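Local coordinates for protein PA-I Galactophilic Lectin (PDB 6YGQ) that probably binds galactose-type sugars through a calcium ion, as a PA-IL-like lectin domain built from two antiparallel beta sheets, at residues T38-A43 against L114-A119; T51-G56 against E135-A140. All coordinates share one frame; numbering follows the deposited sequence.

Contact 1 (T38-A43 against L114-A119)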
loop_
_atom_site.group_PDB
_atom_site.type_symbol
_atom_site.label_atom_id
_atom_site.label_comp_id
_atom_site.label_asym_id
_atom_site.label_seq_id
_atom_site.Cartn_x
_atom_site.Cartn_y
_atom_site.Cartn_z
ATOM N N THR A 38 -1.115 18.059 -1.138
ATOM C CA THR A 38 -0.074 18.346 -2.113
ATOM C C THR A 38 -0.726 18.574 -3.470
ATOM O O THR A 38 -1.454 17.707 -3.966
ATOM C CB THR A 38 0.934 17.201 -2.197
ATOM O OG1 THR A 38 1.549 17.012 -0.917
ATOM C CG2 THR A 38 2.003 17.502 -3.242
ATOM N N ASN A 39 -0.476 19.740 -4.059
ATOM C CA ASN A 39 -0.890 20.012 -5.428
ATOM C C ASN A 39 0.146 19.387 -6.356
ATOM O O ASN A 39 1.265 19.900 -6.475
ATOM C CB ASN A 39 -1.024 21.515 -5.662
ATOM C CG ASN A 39 -1.387 21.857 -7.099
ATOM O OD1 ASN A 39 -1.526 20.975 -7.947
ATOM N ND2 ASN A 39 -1.539 23.145 -7.377
ATOM N N THR A 40 -0.213 18.266 -6.988
ATOM C CA THR A 40 0.729 17.576 -7.859
ATOM C C THR A 40 1.010 18.348 -9.142
ATOM O O THR A 40 2.017 18.076 -9.804
ATOM C CB THR A 40 0.211 16.184 -8.238
ATOM O OG1 THR A 40 -0.885 16.316 -9.157
ATOM C CG2 THR A 40 -0.236 15.404 -7.008
ATOM N N GLY A 41 0.140 19.282 -9.517
ATOM C CA GLY A 41 0.285 19.976 -10.776
ATOM C C GLY A 41 -0.046 19.153 -11.998
ATOM O O GLY A 41 0.105 19.652 -13.120
ATOM N N VAL A 42 -0.489 17.912 -11.819
ATOM C CA VAL A 42 -0.868 17.051 -12.934
ATOM C C VAL A 42 -2.257 17.476 -13.397
ATOM O O VAL A 42 -3.239 17.326 -12.666
ATOM C CB VAL A 42 -0.842 15.571 -12.534
ATOM C CG1 VAL A 42 -1.386 14.698 -13.661
ATOM C CG2 VAL A 42 0.574 15.153 -12.152
ATOM N N ALA A 43 -2.339 18.019 -14.609
ATOM C CA ALA A 43 -3.604 18.454 -15.189
ATOM C C ALA A 43 -4.254 17.260 -15.876
ATOM O O ALA A 43 -3.767 16.791 -16.912
ATOM C CB ALA A 43 -3.381 19.602 -16.169
ATOM N N LEU A 114 -4.782 17.437 -10.109
ATOM C CA LEU A 114 -4.830 16.425 -9.067
ATOM C C LEU A 114 -4.146 16.915 -7.799
ATOM O O LEU A 114 -2.984 17.335 -7.827
ATOM C CB LEU A 114 -4.160 15.139 -9.552
ATOM C CG LEU A 114 -3.979 14.014 -8.531
ATOM C CD1 LEU A 114 -5.332 13.503 -8.072
ATOM C CD2 LEU A 114 -3.143 12.879 -9.113
ATOM N N THR A 115 -4.872 16.847 -6.689
ATOM C CA THR A 115 -4.320 17.044 -5.358
ATOM C C THR A 115 -4.403 15.730 -4.594
ATOM O O THR A 115 -5.356 14.961 -4.759
ATOM C CB THR A 115 -5.071 18.148 -4.613
ATOM O OG1 THR A 115 -4.680 19.419 -5.148
ATOM C CG2 THR A 115 -4.763 18.118 -3.123
ATOM N N LEU A 116 -3.387 15.464 -3.784
ATOM C CA LEU A 116 -3.347 14.306 -2.903
ATOM C C LEU A 116 -3.222 14.823 -1.478
ATOM O O LEU A 116 -2.394 15.700 -1.207
ATOM C CB LEU A 116 -2.186 13.382 -3.268
ATOM C CG LEU A 116 -2.261 12.816 -4.689
ATOM C CD1 LEU A 116 -0.913 12.278 -5.147
ATOM C CD2 LEU A 116 -3.328 11.732 -4.771
ATOM N N PHE A 117 -4.055 14.312 -0.577
ATOM C CA PHE A 117 -4.093 14.846 0.774
ATOM C C PHE A 117 -4.302 13.732 1.786
ATOM O O PHE A 117 -4.815 12.656 1.469
ATOM C CB PHE A 117 -5.181 15.943 0.913
ATOM C CG PHE A 117 -6.596 15.425 0.941
ATOM C CD1 PHE A 117 -7.280 15.161 -0.235
ATOM C CD2 PHE A 117 -7.251 15.230 2.146
ATOM C CE1 PHE A 117 -8.586 14.696 -0.208
ATOM C CE2 PHE A 117 -8.555 14.761 2.182
ATOM C CZ PHE A 117 -9.224 14.496 1.003
ATOM N N PHE A 118 -3.837 14.004 3.005
ATOM C CA PHE A 118 -4.061 13.157 4.168
ATOM C C PHE A 118 -5.394 13.540 4.796
ATOM O O PHE A 118 -5.656 14.722 5.038
ATOM C CB PHE A 118 -2.915 13.334 5.166
ATOM C CG PHE A 118 -3.045 12.502 6.409
ATOM C CD1 PHE A 118 -3.617 13.031 7.556
ATOM C CD2 PHE A 118 -2.578 11.198 6.439
ATOM C CE1 PHE A 118 -3.733 12.270 8.706
ATOM C CE2 PHE A 118 -2.694 10.431 7.585
ATOM C CZ PHE A 118 -3.271 10.970 8.721
ATOM N N ALA A 119 -6.236 12.545 5.051
ATOM C CA ALA A 119 -7.584 12.775 5.552
ATOM C C ALA A 119 -7.563 12.900 7.072
ATOM O O ALA A 119 -7.126 11.981 7.771
ATOM C CB ALA A 119 -8.516 11.643 5.123
#
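T40 grips the carbonyl of L114 twice: its backbone N donates to L114 O at 3.0 Å, and its hydroxyl OG1 donates to the same oxygen at 2.7 Å. The amide arrives nearly in line with the C=O bond, while the hydroxyl comes in tilted 32° from the carbonyl plane. With T40 OG1 in the crowded position between backbone N and carbonyl carbon (chi1 72°), it lies 3.5 Å from L114 CB, and the methyl CG2 is left to pack against L116 CD1 at 3.7 Å.

The same OG1 also accepts from V42 N, closing an ST turn. One residue earlier, N39 OD1 takes the N-H of G41 at 2.8 Å in an Asx turn, the donor standing above the plane of the N39 side-chain amide. These two turns accompany the bend at G41, whose positive phi suits glycine. Beyond the bend the strand meets its partner again, L114 N donating to V42 O. On the other side of T40 the pairing is regular and antiparallel: T38 and L116 form a hydrogen-bonded pair, with T38 N to L116 O at 2.7 Å, and N39 faces T115 in a non-hydrogen-bonded pair. T115 CG2 lies 3.4 Å from T38 O.

T38 OG1 turns to another partner, K29 O. Within this chain 38-44 is an outermost strand of its four-stranded sheet, and 112-118 pairs on its far side with strand 88-92, where R91 makes a cation-pi contact with F117. T38, T40 and V42 touch W26, and L116 touches V30, both on strand 24-31 of the other sheet.

Contact 2 (T51-G56 against E135-A140)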
loop_
_atom_site.group_PDB
_atom_site.type_symbol
_atom_site.label_atom_id
_atom_site.label_comp_id
_atom_site.label_asym_id
_atom_site.label_seq_id
_atom_site.Cartn_x
_atom_site.Cartn_y
_atom_site.Cartn_z
ATOM N N THR A 51 -2.766 5.589 -12.537
ATOM C CA THR A 51 -2.557 4.702 -11.403
ATOM C C THR A 51 -1.806 5.464 -10.324
ATOM O O THR A 51 -0.792 6.110 -10.606
ATOM C CB THR A 51 -1.783 3.446 -11.815
ATOM O OG1 THR A 51 -2.632 2.603 -12.606
ATOM C CG2 THR A 51 -1.302 2.689 -10.587
ATOM N N ILE A 52 -2.308 5.393 -9.095
ATOM C CA ILE A 52 -1.690 6.041 -7.946
ATOM C C ILE A 52 -1.248 4.953 -6.976
ATOM O O ILE A 52 -2.019 4.034 -6.675
ATOM C CB ILE A 52 -2.651 7.031 -7.263
ATOM C CG1 ILE A 52 -3.218 8.023 -8.283
ATOM C CG2 ILE A 52 -1.933 7.775 -6.145
ATOM C CD1 ILE A 52 -4.520 8.672 -7.848
ATOM N N LEU A 53 -0.007 5.056 -6.496
ATOM C CA LEU A 53 0.571 4.102 -5.558
ATOM C C LEU A 53 1.180 4.852 -4.385
ATOM O O LEU A 53 1.809 5.897 -4.575
ATOM C CB LEU A 53 1.647 3.247 -6.229
ATOM C CG LEU A 53 1.251 2.578 -7.543
ATOM C CD1 LEU A 53 2.479 1.984 -8.215
ATOM C CD2 LEU A 53 0.196 1.516 -7.293
ATOM N N ALA A 54 1.026 4.308 -3.177
ATOM C CA ALA A 54 1.461 5.035 -1.994
ATOM C C ALA A 54 1.972 4.094 -0.913
ATOM O O ALA A 54 1.634 2.909 -0.870
ATOM C CB ALA A 54 0.322 5.898 -1.430
ATOM N N SER A 55 2.794 4.660 -0.030
ATOM C CA SER A 55 3.343 3.956 1.119
ATOM C C SER A 55 3.737 4.995 2.157
ATOM O O SER A 55 3.880 6.180 1.848
ATOM C CB SER A 55 4.550 3.097 0.727
ATOM O OG SER A 55 5.620 3.907 0.266
ATOM N N GLY A 56 3.910 4.540 3.391
ATOM C CA GLY A 56 4.451 5.370 4.447
ATOM C C GLY A 56 3.627 5.290 5.716
ATOM O O GLY A 56 2.537 4.725 5.758
ATOM N N GLU A 135 3.281 7.876 -5.922
ATOM C CA GLU A 135 3.628 7.892 -7.335
ATOM C C GLU A 135 2.352 7.890 -8.168
ATOM O O GLU A 135 1.350 7.277 -7.787
ATOM C CB GLU A 135 4.497 6.681 -7.712
ATOM C CG GLU A 135 5.766 6.523 -6.885
ATOM C CD GLU A 135 6.300 5.096 -6.886
ATOM O OE1 GLU A 135 5.878 4.293 -7.748
ATOM O OE2 GLU A 135 7.147 4.778 -6.024
ATOM N N VAL A 136 2.390 8.577 -9.310
ATOM C CA VAL A 136 1.259 8.648 -10.230
ATOM C C VAL A 136 1.743 8.274 -11.624
ATOM O O VAL A 136 2.734 8.833 -12.112
ATOM C CB VAL A 136 0.611 10.045 -10.248
ATOM C CG1 VAL A 136 -0.629 10.047 -11.137
ATOM C CG2 VAL A 136 0.263 10.490 -8.838
ATOM N N TYR A 137 1.035 7.347 -12.268
ATOM C CA TYR A 137 1.394 6.837 -13.583
ATOM C C TYR A 137 0.250 7.054 -14.563
ATOM O O TYR A 137 -0.923 6.952 -14.195
ATOM C CB TYR A 137 1.730 5.339 -13.521
ATOM C CG TYR A 137 2.913 5.017 -12.646
ATOM C CD1 TYR A 137 2.757 4.791 -11.284
ATOM C CD2 TYR A 137 4.191 4.945 -13.179
ATOM C CE1 TYR A 137 3.842 4.502 -10.482
ATOM C CE2 TYR A 137 5.279 4.658 -12.387
ATOM C CZ TYR A 137 5.099 4.435 -11.040
ATOM O OH TYR A 137 6.190 4.149 -10.254
ATOM N N ARG A 138 0.602 7.348 -15.812
ATOM C CA ARG A 138 -0.365 7.428 -16.899
ATOM C C ARG A 138 -0.493 6.054 -17.547
ATOM O O ARG A 138 0.517 5.421 -17.874
ATOM C CB ARG A 138 0.072 8.469 -17.930
ATOM C CG ARG A 138 -0.954 8.755 -19.018
ATOM C CD ARG A 138 -1.821 9.964 -18.679
ATOM N NE ARG A 138 -1.040 11.189 -18.519
ATOM C CZ ARG A 138 -1.560 12.388 -18.268
ATOM N NH1 ARG A 138 -2.873 12.536 -18.149
ATOM N NH2 ARG A 138 -0.766 13.442 -18.138
ATOM N N GLU A 139 -1.729 5.594 -17.725
ATOM C CA GLU A 139 -1.993 4.282 -18.293
ATOM C C GLU A 139 -2.628 4.414 -19.672
ATOM O O GLU A 139 -3.264 5.419 -20.001
ATOM C CB GLU A 139 -2.915 3.454 -17.388
ATOM C CG GLU A 139 -2.439 3.315 -15.955
ATOM C CD GLU A 139 -1.337 2.286 -15.789
ATOM O OE1 GLU A 139 -0.717 1.895 -16.801
ATOM O OE2 GLU A 139 -1.090 1.869 -14.639
ATOM N N ALA A 140 -2.448 3.372 -20.478
ATOM C CA ALA A 140 -3.039 3.314 -21.808
ATOM C C ALA A 140 -4.440 2.718 -21.722
ATOM O O ALA A 140 -4.696 1.837 -20.900
ATOM C CB ALA A 140 -2.167 2.497 -22.745
#
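T51 has more surface buried here than any other residue, and its hydroxyl reaches E139: T51 OG1 donates to E139 OE2 at 2.7 Å, using the anti lone pair of that oxygen. The glutamate chain is bent at chi2 (-78°), and both CG and CD lie close to T51 OG1, which also bonds R105 N of its own chain. Along the backbone T51 and Y137 form an antiparallel hydrogen-bonded pair: T51 N donates to Y137 O and Y137 N to T51 O, each at 2.8 Å.

L53 faces E135 in the next hydrogen-bonded pair, L53 N donating to E135 O at 2.9 Å. L53 CD1 touches Y137 CE1 at 3.7 Å, the two side chains crossing at about a right angle. E135 extends beyond CG and takes Y137 OH on OE1 at 2.5 Å; this oxygen lies in the plane of the ring, whereas the hydroxyl meets the carboxylate from above its plane. Between these pairs, I52 CG1 and V136 CG2 pack at 4.3 Å on the opposite face of the sheet.

The face bearing T51, L53 and Y137 meets the second subunit, whose Y104 packs on all three. There E139 OE2 bonds Y104 OH and OE1 is salt-bridged to R105, both of the second subunit. The buried carboxylate therefore has both oxygens satisfied, and the arginine would be expected to favour its charged form.

Both contacts pair antiparallel strands distant in sequence, but in different sheets: contact 1 lies in the four-stranded sheet, contact 2 in the six-stranded one. The sheets meet where L114 CD2 and L116 CD1 approach V136 CG2, at 4.2 Å and 4.3 Å. Contact 1 is partly buried, with N39 and G41 exposed, and its side-chain hydrogen bonds go to the backbone, accompanying a bend in the strand. Contact 2 is more deeply buried, its strands run without such a bend, and its side-chain hydrogen bonds between the segments' own residues join hydroxyls to carboxylates on a face covered by the second subunit. No other chain of the assembly touches contact 1.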